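Local atomic coordinates of putative nitrate transport protein (Thermoplasma volcanium, PDB entry 3MST), a protein that is of unknown function but probably binds a small solute, perhaps nitrate, as part of a transport system. Residues Gly75-Met80 and Gly154-Ser159; Ala174-Ile179 and His214-Lys219. All blocks are in the same frame, centred on the assembly; numbering follows the deposited sequence. Where two conformers were deposited one is given.

From the N terminus the chain builds most of one mixed sheet, and at 75-80 it runs off the end of strand 71-77 toward a second mixed sheet that starts with strand 81-85. Segment 154-159 carries it back into strand 160-164 of the first sheet, so contact 1 joins the two crossings and closes a 73-residue loop holding most of the second lobe. Contact 2 follows in series: helix 169-184 and strand 215-217 close a shorter, 34-residue loop made largely of helices. The two loops neither nest nor cross, yet they meet in the first sheet, where strands 71-77 and 215-217 are antiparallel neighbours.

Contact 1. Residues Gly75-Met80 and Gly154-Ser159; sequences GVRIDM and GLDLPS
R77 reaches across to D156 side-on with two nitrogens, each holding a different atom. NE forms a salt bridge to D156 OD1 at 3.1 Å, coming from above the carboxylate plane, while NH2 donates to the backbone D156 O at 2.8 Å in a straighter bond (164°). Both acceptors lie near the guanidinium plane, which is turned 72° from the carboxylate. One face of the guanidinium lies against the P158 ring, with P158 CD 4.1 Å from R77 CZ, and R77 CG rests on P158 CA at 3.8 Å. The extended chain from CG to NE (chi2 -180°) carries the charge this far. P158 CB also sits 3.6 Å from V76 O, and G75 packs against P158, where a beta-carbon would collide with P158 CG. At the far end, the methyl CE of M80, a selenomethionine, touches S159 OG at 3.4 Å. A second carboxylate, that of E222, pairs with R77 NH1. G154, the first residue to leave helical geometry after helix 146-152, forms a Schellman motif two residues before D156. S159 OG, I78 O and L157 N hydrogen-bond to an unidentified molecule, probably from the crystallisation liquor, that may mark a cleft between the lobes. The two segments resemble the paired hinge crossings of two-lobed solute-binding proteins. Helix 220-230 covers L157 and S159, helix 100-112 meets M80 and S159, and strand 71-77 lies between strands 160-164 and 215-217.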
ATOM      1  N   GLY A  75     -10.735  -2.940  -1.077  1.00 10.98           N
ATOM      2  CA  GLY A  75      -9.631  -2.333  -0.328  1.00 10.69           C
ATOM      3  C   GLY A  75      -8.700  -3.412   0.185  1.00 10.65           C
ATOM      4  O   GLY A  75      -9.077  -4.585   0.290  1.00 10.82           O
ATOM      5  N   VAL A  76      -7.474  -2.993   0.511  1.00  9.21           N
ATOM      6  CA  VAL A  76      -6.506  -3.919   1.118  1.00 10.12           C
ATOM      7  C   VAL A  76      -5.899  -3.234   2.347  1.00  8.69           C
ATOM      8  O   VAL A  76      -5.379  -2.093   2.183  1.00 10.93           O
ATOM      9  CB  VAL A  76      -5.393  -4.433   0.167  1.00 10.64           C
ATOM     10  CG1 VAL A  76      -4.692  -5.668   0.811  1.00 11.82           C
ATOM     11  CG2 VAL A  76      -5.977  -4.776  -1.218  1.00 11.79           C
ATOM     12  N   ARG A  77      -5.943  -3.900   3.508  1.00  9.10           N
ATOM     13  CA  ARG A  77      -5.148  -3.491   4.654  1.00 10.30           C
ATOM     14  C   ARG A  77      -3.778  -4.176   4.535  1.00 10.38           C
ATOM     15  O   ARG A  77      -3.704  -5.411   4.329  1.00 11.01           O
ATOM     16  CB  ARG A  77      -5.831  -3.902   5.960  1.00 10.87           C
ATOM     17  CG  ARG A  77      -7.061  -3.086   6.323  1.00 12.31           C
ATOM     18  CD  ARG A  77      -7.632  -3.581   7.610  1.00 14.22           C
ATOM     19  NE  ARG A  77      -8.688  -2.730   8.158  1.00 15.94           N
ATOM     20  CZ  ARG A  77      -9.968  -2.836   7.873  1.00 15.15           C
ATOM     21  NH1 ARG A  77     -10.400  -3.708   6.976  1.00 16.24           N
ATOM     22  NH2 ARG A  77     -10.828  -2.028   8.495  1.00 17.77           N
ATOM     23  N   ILE A  78      -2.704  -3.411   4.679  1.00  8.87           N
ATOM     24  CA  ILE A  78      -1.342  -3.940   4.615  1.00  9.24           C
ATOM     25  C   ILE A  78      -0.502  -3.183   5.637  1.00 10.40           C
ATOM     26  O   ILE A  78      -0.524  -1.969   5.654  1.00 11.22           O
ATOM     27  CB  ILE A  78      -0.743  -3.749   3.206  1.00  9.57           C
ATOM     28  CG1 ILE A  78      -1.716  -4.135   2.095  1.00 10.95           C
ATOM     29  CG2 ILE A  78       0.561  -4.573   3.084  1.00 11.31           C
ATOM     30  CD1 ILE A  78      -1.218  -3.814   0.695  1.00 12.06           C
ATOM     31  N   ASP A  79       0.219  -3.889   6.510  1.00  9.77           N
ATOM     32  CA  ASP A  79       1.008  -3.215   7.536  1.00  9.93           C
ATOM     33  C   ASP A  79       2.405  -2.996   6.989  1.00  9.63           C
ATOM     34  O   ASP A  79       3.240  -3.893   7.017  1.00 10.79           O
ATOM     35  CB  ASP A  79       1.023  -4.045   8.802  1.00 10.23           C
ATOM     36  CG  ASP A  79       1.515  -3.273  10.018  1.00 13.74           C
ATOM     37  OD1 ASP A  79       1.664  -2.045   9.931  1.00 13.96           O
ATOM     38  OD2 ASP A  79       1.718  -3.932  11.054  1.00 17.67           O
HETATM   39  N   MSE A  80       2.622  -1.817   6.419  1.00 10.15           N
HETATM   40  CA  MSE A  80       3.814  -1.500   5.610  1.00  9.89           C
HETATM   41  C   MSE A  80       4.777  -0.532   6.284  1.00  8.33           C
HETATM   42  O   MSE A  80       5.905  -0.382   5.813  1.00 10.03           O
HETATM   43  CB  MSE A  80       3.367  -0.841   4.301  1.00 11.99           C
HETATM   44  CG  MSE A  80       2.473  -1.680   3.469  1.00 12.22           C
HETATM   45 SE   MSE A  80       1.791  -0.828   1.905  0.75 11.90          SE
HETATM   46  CE  MSE A  80       0.397   0.227   2.669  1.00 14.19           C
ATOM     47  N   GLY A 154      -8.612   4.363  16.489  1.00 20.77           N
ATOM     48  CA  GLY A 154      -9.898   4.002  15.854  1.00 21.80           C
ATOM     49  C   GLY A 154      -9.981   4.297  14.351  1.00 22.88           C
ATOM     50  O   GLY A 154     -11.088   4.604  13.810  1.00 22.39           O
ATOM     51  N   LEU A 155      -8.846   4.172  13.662  1.00 17.24           N
ATOM     52  CA  LEU A 155      -8.717   4.559  12.260  1.00 16.92           C
ATOM     53  C   LEU A 155      -8.091   3.445  11.424  1.00 18.49           C
ATOM     54  O   LEU A 155      -7.400   3.729  10.408  1.00 19.04           O
ATOM     55  CB  LEU A 155      -7.912   5.840  12.107  1.00 17.39           C
ATOM     56  CG  LEU A 155      -8.584   7.091  12.674  1.00 16.78           C
ATOM     57  CD1 LEU A 155      -7.608   8.274  12.629  1.00 21.28           C
ATOM     58  CD2 LEU A 155      -9.925   7.339  11.979  1.00 19.84           C
ATOM     59  N   ASP A 156      -8.391   2.214  11.846  1.00 18.97           N
ATOM     60  CA  ASP A 156      -7.979   0.978  11.165  1.00 21.70           C
ATOM     61  C   ASP A 156      -8.797   0.752   9.910  1.00 20.65           C
ATOM     62  O   ASP A 156      -9.887   0.182   9.988  1.00 20.84           O
ATOM     63  CB  ASP A 156      -8.103  -0.245  12.083  1.00 25.79           C
ATOM     64  CG  ASP A 156      -7.670  -1.531  11.398  1.00 31.90           C
ATOM     65  OD1 ASP A 156      -6.961  -1.441  10.331  1.00 30.18           O
ATOM     66  OD2 ASP A 156      -8.024  -2.598  11.965  1.00 35.19           O
ATOM     67  N   LEU A 157      -8.263   1.249   8.791  1.00 17.06           N
ATOM     68  CA  LEU A 157      -8.980   1.289   7.501  1.00 14.22           C
ATOM     69  C   LEU A 157      -8.001   0.904   6.402  1.00 13.54           C
ATOM     70  O   LEU A 157      -6.777   1.068   6.568  1.00 16.79           O
ATOM     71  CB  LEU A 157      -9.545   2.680   7.255  1.00 14.09           C
ATOM     72  CG  LEU A 157     -10.667   3.071   8.217  1.00 13.70           C
ATOM     73  CD1 LEU A 157     -10.810   4.576   8.266  1.00 16.40           C
ATOM     74  CD2 LEU A 157     -11.988   2.350   7.873  1.00 14.51           C
ATOM     75  N   PRO A 158      -8.490   0.404   5.280  1.00 11.09           N
ATOM     76  CA  PRO A 158      -7.599  -0.011   4.208  1.00 12.82           C
ATOM     77  C   PRO A 158      -6.971   1.170   3.492  1.00 12.52           C
ATOM     78  O   PRO A 158      -7.670   2.035   2.934  1.00 17.40           O
ATOM     79  CB  PRO A 158      -8.527  -0.781   3.259  1.00 12.64           C
ATOM     80  CG  PRO A 158      -9.869  -0.237   3.527  1.00 11.51           C
ATOM     81  CD  PRO A 158      -9.887   0.029   4.993  1.00 11.49           C
ATOM     82  N   SER A 159      -5.649   1.213   3.458  1.00 10.21           N
ATOM     83  CA  SER A 159      -4.945   2.283   2.752  1.00  9.41           C
ATOM     84  C   SER A 159      -4.671   2.053   1.288  1.00  9.02           C
ATOM     85  O   SER A 159      -4.218   2.978   0.584  1.00 10.95           O
ATOM     86  CB  SER A 159      -3.629   2.623   3.473  1.00 11.81           C
ATOM     87  OG  SER A 159      -2.677   1.582   3.314  1.00 12.58           O
TER

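Contact 2. Residues Ala174-Ile179 and His214-Lys219. With EDO (1,2-ethanediol), chain I.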
ATOM      1  N   ALA A 174      -7.993 -13.919  -7.339  1.00 11.90           N
ATOM      2  CA  ALA A 174      -6.550 -14.116  -7.581  1.00 11.47           C
ATOM      3  C   ALA A 174      -5.742 -13.497  -6.448  1.00 11.72           C
ATOM      4  O   ALA A 174      -4.779 -14.080  -5.952  1.00 12.01           O
ATOM      5  CB  ALA A 174      -6.127 -13.569  -8.923  1.00 11.99           C
ATOM      6  N   TYR A 175      -6.154 -12.315  -6.022  1.00 11.39           N
ATOM      7  CA  TYR A 175      -5.437 -11.619  -4.969  1.00 11.58           C
ATOM      8  C   TYR A 175      -5.413 -12.444  -3.671  1.00 11.26           C
ATOM      9  O   TYR A 175      -4.365 -12.593  -3.032  1.00 11.38           O
ATOM     10  CB  TYR A 175      -6.047 -10.234  -4.751  1.00 10.89           C
ATOM     11  CG  TYR A 175      -5.143  -9.243  -4.077  1.00  9.28           C
ATOM     12  CD1 TYR A 175      -5.097  -9.156  -2.685  1.00 10.48           C
ATOM     13  CD2 TYR A 175      -4.338  -8.421  -4.822  1.00  9.74           C
ATOM     14  CE1 TYR A 175      -4.270  -8.245  -2.061  1.00 10.48           C
ATOM     15  CE2 TYR A 175      -3.462  -7.483  -4.213  1.00  8.90           C
ATOM     16  CZ  TYR A 175      -3.454  -7.436  -2.833  1.00 10.07           C
ATOM     17  OH  TYR A 175      -2.621  -6.517  -2.219  1.00  9.83           O
ATOM     18  N   GLU A 176      -6.571 -12.999  -3.279  0.50 12.09           N
ATOM     19  CA  GLU A 176      -6.646 -13.890  -2.118  0.50 13.03           C
ATOM     20  C   GLU A 176      -5.725 -15.100  -2.279  0.50 11.89           C
ATOM     21  O   GLU A 176      -5.062 -15.505  -1.319  0.50 14.06           O
ATOM     22  CB  GLU A 176      -8.089 -14.370  -1.894  0.50 13.43           C
ATOM     23  CG  GLU A 176      -9.108 -13.262  -1.691  0.50 12.93           C
ATOM     24  CD  GLU A 176      -9.077 -12.628  -0.299  0.50 17.29           C
ATOM     25  OE1 GLU A 176      -8.066 -12.745   0.426  0.50 20.16           O
ATOM     26  OE2 GLU A 176     -10.092 -12.002   0.085  0.50 18.27           O
ATOM     27  N   GLN A 177      -5.712 -15.693  -3.479  1.00 12.24           N
ATOM     28  CA  GLN A 177      -4.816 -16.839  -3.749  1.00 13.08           C
ATOM     29  C   GLN A 177      -3.367 -16.422  -3.528  1.00 13.22           C
ATOM     30  O   GLN A 177      -2.569 -17.172  -2.916  1.00 13.47           O
ATOM     31  CB  GLN A 177      -5.031 -17.427  -5.151  1.00 15.91           C
ATOM     32  CG  GLN A 177      -6.400 -18.144  -5.338  1.00 22.29           C
ATOM     33  CD  GLN A 177      -6.620 -18.543  -6.790  1.00 33.66           C
ATOM     34  OE1 GLN A 177      -5.821 -18.179  -7.669  1.00 42.07           O
ATOM     35  NE2 GLN A 177      -7.702 -19.282  -7.057  1.00 38.16           N
ATOM     36  N   GLY A 178      -3.027 -15.212  -3.971  1.00 13.18           N
ATOM     37  CA  GLY A 178      -1.665 -14.748  -3.766  1.00 11.68           C
ATOM     38  C   GLY A 178      -1.313 -14.477  -2.302  1.00 11.05           C
ATOM     39  O   GLY A 178      -0.178 -14.660  -1.873  1.00 11.74           O
ATOM     40  N   ILE A 179      -2.275 -13.960  -1.544  1.00 12.21           N
ATOM     41  CA  ILE A 179      -2.087 -13.771  -0.104  1.00 11.94           C
ATOM     42  C   ILE A 179      -1.774 -15.133   0.559  1.00 11.94           C
ATOM     43  O   ILE A 179      -0.853 -15.232   1.351  1.00 13.59           O
ATOM     44  CB  ILE A 179      -3.318 -13.104   0.508  1.00 10.78           C
ATOM     45  CG1 ILE A 179      -3.445 -11.654   0.074  1.00 11.22           C
ATOM     46  CG2 ILE A 179      -3.258 -13.190   2.040  1.00 15.02           C
ATOM     47  CD1 ILE A 179      -4.709 -10.982   0.588  1.00 11.31           C
ATOM     48  N   HIS A 214      -1.416  -8.822   4.513  1.00  9.64           N
ATOM     49  CA  HIS A 214      -2.435  -8.362   3.568  1.00 10.40           C
ATOM     50  C   HIS A 214      -3.805  -8.931   3.877  1.00 11.27           C
ATOM     51  O   HIS A 214      -3.946 -10.146   4.085  1.00 11.45           O
ATOM     52  CB  HIS A 214      -2.117  -8.787   2.121  1.00 10.44           C
ATOM     53  CG  HIS A 214      -0.879  -8.185   1.517  1.00  9.42           C
ATOM     54  ND1 HIS A 214       0.401  -8.570   1.890  1.00 10.59           N
ATOM     55  CD2 HIS A 214      -0.739  -7.303   0.503  1.00  9.15           C
ATOM     56  CE1 HIS A 214       1.266  -7.912   1.139  1.00 10.15           C
ATOM     57  NE2 HIS A 214       0.600  -7.130   0.297  1.00  9.35           N
ATOM     58  N   GLU A 215      -4.824  -8.095   3.874  1.00 11.23           N
ATOM     59  CA  GLU A 215      -6.203  -8.536   4.033  1.00 10.98           C
ATOM     60  C   GLU A 215      -7.137  -7.693   3.168  1.00 11.33           C
ATOM     61  O   GLU A 215      -7.165  -6.460   3.273  1.00 11.49           O
ATOM     62  CB  GLU A 215      -6.604  -8.426   5.484  1.00 13.38           C
ATOM     63  CG  GLU A 215      -7.970  -8.966   5.791  1.00 20.16           C
ATOM     64  CD  GLU A 215      -8.404  -8.598   7.187  1.00 27.54           C
ATOM     65  OE1 GLU A 215      -8.903  -7.448   7.389  1.00 28.50           O
ATOM     66  OE2 GLU A 215      -8.230  -9.466   8.087  1.00 37.00           O
ATOM     67  N   VAL A 216      -7.921  -8.374   2.340  1.00 11.49           N
ATOM     68  CA  VAL A 216      -8.880  -7.727   1.454  1.00 11.37           C
ATOM     69  C   VAL A 216     -10.183  -7.418   2.184  1.00 10.84           C
ATOM     70  O   VAL A 216     -10.610  -8.223   3.010  1.00 13.00           O
ATOM     71  CB  VAL A 216      -9.182  -8.665   0.252  1.00 11.70           C
ATOM     72  CG1 VAL A 216     -10.264  -8.051  -0.690  1.00 14.25           C
ATOM     73  CG2 VAL A 216      -7.906  -8.937  -0.499  1.00 13.07           C
ATOM     74  N   THR A 217     -10.765  -6.266   1.920  1.00 11.78           N
ATOM     75  CA  THR A 217     -12.120  -5.973   2.335  1.00 11.39           C
ATOM     76  C   THR A 217     -12.939  -5.480   1.164  1.00 12.42           C
ATOM     77  O   THR A 217     -12.492  -4.707   0.332  1.00 11.94           O
ATOM     78  CB  THR A 217     -12.162  -4.971   3.503  1.00 13.14           C
ATOM     79  OG1 THR A 217     -13.528  -4.694   3.841  1.00 14.00           O
ATOM     80  CG2 THR A 217     -11.422  -3.666   3.174  1.00 15.22           C
ATOM     81  N   LYS A 218     -14.197  -5.904   1.119  1.00 13.06           N
ATOM     82  CA  LYS A 218     -15.188  -5.388   0.193  1.00 14.69           C
ATOM     83  C   LYS A 218     -16.308  -4.628   0.914  1.00 15.61           C
ATOM     84  O   LYS A 218     -17.345  -4.312   0.303  1.00 17.31           O
ATOM     85  CB  LYS A 218     -15.830  -6.554  -0.642  1.00 18.30           C
ATOM     86  CG  LYS A 218     -14.913  -7.252  -1.565  1.00 22.85           C
ATOM     87  CD  LYS A 218     -15.693  -8.325  -2.358  1.00 30.22           C
ATOM     88  CE  LYS A 218     -16.188  -9.484  -1.508  1.00 34.03           C
ATOM     89  NZ  LYS A 218     -16.964 -10.454  -2.355  1.00 37.01           N
ATOM     90  N   LYS A 219     -16.132  -4.385   2.208  0.50 13.35           N
ATOM     91  CA  LYS A 219     -17.189  -3.760   3.022  0.50 13.93           C
ATOM     92  C   LYS A 219     -17.272  -2.270   2.677  0.50 13.13           C
ATOM     93  O   LYS A 219     -16.325  -1.516   2.946  0.50 12.81           O
ATOM     94  CB  LYS A 219     -16.893  -3.924   4.525  0.50 16.60           C
ATOM     95  CG  LYS A 219     -16.871  -5.365   5.057  0.50 20.81           C
ATOM     96  CD  LYS A 219     -16.762  -5.411   6.589  0.50 25.69           C
ATOM     97  CE  LYS A 219     -16.359  -6.796   7.125  0.50 27.08           C
ATOM     98  NZ  LYS A 219     -16.009  -6.776   8.589  0.50 28.13           N
TER
HETATM   99  C1  EDO I 233      -6.842 -17.142 -10.742  1.00 44.83           C
HETATM  100  O1  EDO I 233      -7.582 -17.053  -9.522  1.00 43.25           O
HETATM  101  C2  EDO I 233      -5.340 -17.213 -10.468  1.00 46.79           C
HETATM  102  O2  EDO I 233      -4.908 -18.560 -10.238  1.00 51.06           O
HETATM  103  O   HOH W   1      -7.950 -11.292   2.493  1.00 14.63           O
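Y175 and V216 form the apolar centre: the valine CG2 lies 3.6 Å from Y175 CD1, oblique to the ring. The phenol and imidazole side chains cross at about a right angle, with Y175 OH near the plane of the H214 ring, at its edge, 3.4 Å from H214 CD2. With CG anti to the backbone N (chi1 -159°), the tyrosine reaches past V216 to hydrogen-bond V30 O, while H214 NE2 bonds P29 O; one loop thus takes both polar ends. A phenylalanine at Y175 would probably leave V30 O without this partner and set the ring less firmly beside H214. I179, one turn on, lays CD1 obliquely on H214 CB (3.7 Å) and reaches V216 CG2 at 3.9 Å. Here helix 169-184 packs on the outermost strand of a mixed sheet; the axis of 174-179 runs nearly antiparallel to that of 215-217 (158°), 9.3 Å away at closest approach. V216 faces the helix, whereas E215 and T217 point away. In one of its two conformers E176 bends at chi2 over V216, bringing OE2 to 3.5 Å from V216 CB; the water held by V216 N then reaches E176 OE1, a link that remains doubtful. At the strand's end, T217 OG1 accepts from K219 N at 3.1 Å in an ST turn, and K219 is the N-cap of helix 220-230. Q177 OE1 takes both hydroxyls of a 1,2-ethanediol, probably from the crystallisation liquor.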